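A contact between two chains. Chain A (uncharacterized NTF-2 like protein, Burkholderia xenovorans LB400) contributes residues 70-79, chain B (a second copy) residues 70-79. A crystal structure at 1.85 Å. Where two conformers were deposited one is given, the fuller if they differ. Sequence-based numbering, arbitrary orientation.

Chain A (70-79) IQGEGNLWIT
Chain B 70-79: IQGEGNLWIT

At the apolar centre I78(A) and I78(B) meet across an exact two-fold axis, CA atoms 8.7 Å apart. The axis relates two identical β-hairpins that pack face to face through side chains, with no hydrogen bond between the two stretches; together they bury 552 Å². The side chains of I78(A) and I78(B) are fully extended (chi1 -171°, chi2 172°, both t), which carries CD1 of I78(A) to 2.8 Å from CD1 of I78(B). That is too short for a relaxed methyl contact; the residue was deposited in two conformers, of which one is given, so the distance describes this conformer pair. L76(A) and L76(B) flank this pair and have the largest area covered by the other hairpin, 112 Å² each. Their rotamer is t, p (-177°, 61°), and CD2 lies over the partner backbone: L76(A) CD2 is 3.6 Å from G72(B) CA and 3.9 Å from E73(B) N, and reaches I78(B) CG2 at 4.4 Å. The two-fold repeats each contact from L76(B).

In both chains, strands 70-73 and 76-79 are joined by a type II' turn, E73(A) to L76(A) and E73(B) to L76(B). The hairpin hydrogen bonds in chain A are Q71(A) N to I78(A) O 3.0 Å, I78(A) N to Q71(A) O 2.9 Å, E73(A) N to L76(A) O 2.9 Å and L76(A) N to E73(A) O 3.0 Å; chain B matches. Across the interface, strand 70-73 crosses the partner's 76-79 at -110°, axes 7.8 Å apart, while the two 76-79 strands cross at 67°, axes 8.6 Å apart. Extended backbone alternation points CB of Q71(A), E73(A), L76(A) and I78(A) toward the partner and sends W77(A) away. Q71(A) and Q71(B), chi1 -63° (m) and chi2 -177° (t), border the partner's L76. On the averted face, W77(A) (chi1 -68°, chi2 79°) covers G72(A), where a CB would fall 2.0 Å from W77(A) CE3; W77(A) NE1 donates to G74(A) O at 2.9 Å, 157°, tying the indole to the turn.

Toward the turns the contact becomes polar. E73(A) and E73(B) are in register, CA to CA 5.9 Å, and touch CG to CG at 3.3 Å. With chi1 175° (t), chi2 72° (p) and chi3 11°, the nearest carboxylate oxygens, OE2 of E73(A) and OE2 of E73(B), are 4.9 Å apart, so the closest contact is between methylenes. G74(A), at phi 56°, psi -116°, has a backbone that favours glycine; a CB there would also sit tightly, 3.0 Å from E73(B) CG. N75(A) (phi -106°, psi 8°; chi1 -81°, m) points sideways, exposed and out of contact.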

# COMPACT_ATOMS: atom_id res chain seq x y z
N ILE A 70 -8.14 -6.00 5.26
CA ILE A 70 -8.39 -4.60 5.64
C ILE A 70 -7.85 -4.37 7.05
O ILE A 70 -8.13 -5.11 7.96
CB ILE A 70 -9.91 -4.24 5.62
CG1 ILE A 70 -10.51 -4.42 4.23
CG2 ILE A 70 -10.15 -2.78 6.11
CD1 ILE A 70 -12.06 -4.64 4.23
N GLN A 71 -7.02 -3.35 7.14
CA GLN A 71 -6.45 -2.88 8.43
C GLN A 71 -6.80 -1.44 8.63
O GLN A 71 -6.92 -0.68 7.68
CB GLN A 71 -4.92 -3.00 8.44
CG GLN A 71 -4.38 -4.41 8.31
CD GLN A 71 -2.90 -4.40 8.41
OE1 GLN A 71 -2.34 -4.29 9.51
NE2 GLN A 71 -2.24 -4.44 7.28
N GLY A 72 -6.98 -1.06 9.88
CA GLY A 72 -7.28 0.32 10.14
C GLY A 72 -7.12 0.64 11.59
O GLY A 72 -7.30 -0.20 12.48
N GLU A 73 -6.72 1.86 11.79
CA GLU A 73 -6.66 2.47 13.14
C GLU A 73 -7.08 3.92 13.03
O GLU A 73 -6.61 4.66 12.20
CB GLU A 73 -5.23 2.36 13.69
CG GLU A 73 -5.04 3.03 14.99
CD GLU A 73 -5.70 2.31 16.13
OE1 GLU A 73 -6.15 1.15 15.94
OE2 GLU A 73 -5.79 2.92 17.21
N GLY A 74 -8.02 4.32 13.88
CA GLY A 74 -8.51 5.70 13.84
C GLY A 74 -9.05 6.06 12.47
O GLY A 74 -10.01 5.44 11.97
N ASN A 75 -8.39 7.04 11.83
CA ASN A 75 -8.89 7.55 10.56
C ASN A 75 -8.03 7.06 9.39
O ASN A 75 -8.26 7.44 8.26
CB ASN A 75 -8.96 9.08 10.54
CG ASN A 75 -10.20 9.61 11.23
OD1 ASN A 75 -11.28 9.01 11.15
ND2 ASN A 75 -10.06 10.77 11.88
N LEU A 76 -7.10 6.15 9.69
CA LEU A 76 -6.22 5.58 8.65
C LEU A 76 -6.58 4.14 8.33
O LEU A 76 -6.53 3.27 9.21
CB LEU A 76 -4.76 5.65 9.08
CG LEU A 76 -3.69 5.18 8.08
CD1 LEU A 76 -3.75 6.04 6.79
CD2 LEU A 76 -2.31 5.27 8.72
N TRP A 77 -6.86 3.91 7.05
CA TRP A 77 -7.35 2.62 6.58
C TRP A 77 -6.60 2.15 5.34
O TRP A 77 -6.24 2.92 4.46
CB TRP A 77 -8.87 2.69 6.36
CG TRP A 77 -9.52 2.85 7.72
CD1 TRP A 77 -9.62 4.00 8.44
CD2 TRP A 77 -10.02 1.81 8.55
NE1 TRP A 77 -10.16 3.73 9.69
CE2 TRP A 77 -10.39 2.38 9.77
CE3 TRP A 77 -10.17 0.42 8.38
CZ2 TRP A 77 -10.94 1.63 10.79
CZ3 TRP A 77 -10.67 -0.30 9.38
CH2 TRP A 77 -11.06 0.30 10.59
N ILE A 78 -6.34 0.86 5.32
CA ILE A 78 -5.68 0.27 4.17
C ILE A 78 -6.22 -1.09 3.78
O ILE A 78 -6.28 -2.03 4.57
CB ILE A 78 -4.14 0.27 4.32
CG1 ILE A 78 -3.52 -0.15 2.99
CG2 ILE A 78 -3.66 -0.60 5.51
CD1 ILE A 78 -2.01 0.01 2.98
N THR A 79 -6.62 -1.14 2.53
CA THR A 79 -7.26 -2.31 1.96
C THR A 79 -6.34 -2.87 0.90
O THR A 79 -5.88 -2.16 -0.01
CB THR A 79 -8.67 -2.02 1.35
OG1 THR A 79 -9.55 -1.48 2.33
CG2 THR A 79 -9.27 -3.32 0.75
N ILE B 70 4.91 9.15 4.70
CA ILE B 70 4.68 8.23 5.82
C ILE B 70 3.44 8.68 6.58
O ILE B 70 3.30 9.83 6.93
CB ILE B 70 5.88 8.17 6.81
CG1 ILE B 70 7.15 7.70 6.12
CG2 ILE B 70 5.56 7.25 8.03
CD1 ILE B 70 8.47 8.15 6.84
N GLN B 71 2.52 7.74 6.72
CA GLN B 71 1.28 7.93 7.52
C GLN B 71 1.22 6.89 8.59
O GLN B 71 1.70 5.78 8.43
CB GLN B 71 0.03 7.77 6.64
CG GLN B 71 -0.10 8.79 5.52
CD GLN B 71 -1.38 8.58 4.79
OE1 GLN B 71 -2.45 8.97 5.27
NE2 GLN B 71 -1.31 7.91 3.67
N GLY B 72 0.63 7.26 9.72
CA GLY B 72 0.50 6.30 10.77
C GLY B 72 -0.47 6.77 11.81
O GLY B 72 -0.66 7.96 12.05
N GLU B 73 -1.11 5.78 12.37
CA GLU B 73 -1.99 5.98 13.54
C GLU B 73 -1.83 4.78 14.46
O GLU B 73 -1.90 3.65 14.04
CB GLU B 73 -3.45 6.12 13.08
CG GLU B 73 -4.42 6.20 14.18
CD GLU B 73 -4.36 7.52 14.91
OE1 GLU B 73 -3.70 8.46 14.42
OE2 GLU B 73 -4.98 7.59 16.00
N GLY B 74 -1.58 5.05 15.73
CA GLY B 74 -1.39 3.97 16.70
C GLY B 74 -0.27 3.03 16.27
O GLY B 74 0.90 3.46 16.14
N ASN B 75 -0.64 1.77 16.01
CA ASN B 75 0.37 0.76 15.71
C ASN B 75 0.37 0.42 14.22
O ASN B 75 1.11 -0.45 13.80
CB ASN B 75 0.18 -0.50 16.54
CG ASN B 75 0.75 -0.38 17.94
OD1 ASN B 75 1.77 0.27 18.15
ND2 ASN B 75 0.08 -1.02 18.90
N LEU B 76 -0.40 1.17 13.43
CA LEU B 76 -0.47 0.95 11.98
C LEU B 76 0.25 2.04 11.21
O LEU B 76 -0.13 3.22 11.30
CB LEU B 76 -1.92 0.87 11.52
CG LEU B 76 -2.18 0.56 10.03
CD1 LEU B 76 -1.58 -0.83 9.67
CD2 LEU B 76 -3.68 0.58 9.76
N TRP B 77 1.20 1.61 10.39
CA TRP B 77 2.08 2.53 9.67
C TRP B 77 2.21 2.14 8.20
O TRP B 77 2.25 0.97 7.83
CB TRP B 77 3.44 2.60 10.38
CG TRP B 77 3.22 3.30 11.71
CD1 TRP B 77 2.72 2.74 12.84
CD2 TRP B 77 3.37 4.69 11.97
NE1 TRP B 77 2.54 3.71 13.82
CE2 TRP B 77 2.91 4.92 13.29
CE3 TRP B 77 3.82 5.78 11.21
CZ2 TRP B 77 2.95 6.17 13.86
CZ3 TRP B 77 3.82 7.00 11.77
CH2 TRP B 77 3.38 7.20 13.09
N ILE B 78 2.22 3.16 7.37
CA ILE B 78 2.40 2.93 5.95
C ILE B 78 3.28 3.95 5.27
O ILE B 78 3.08 5.16 5.33
CB ILE B 78 1.05 2.75 5.22
CG1 ILE B 78 1.32 2.29 3.79
CG2 ILE B 78 0.16 4.01 5.28
CD1 ILE B 78 0.05 1.90 3.05
N THR B 79 4.29 3.40 4.63
CA THR B 79 5.33 4.19 3.98
C THR B 79 5.24 3.94 2.49
O THR B 79 5.22 2.80 2.02
CB THR B 79 6.77 3.87 4.50
OG1 THR B 79 6.88 4.09 5.90
CG2 THR B 79 7.81 4.74 3.74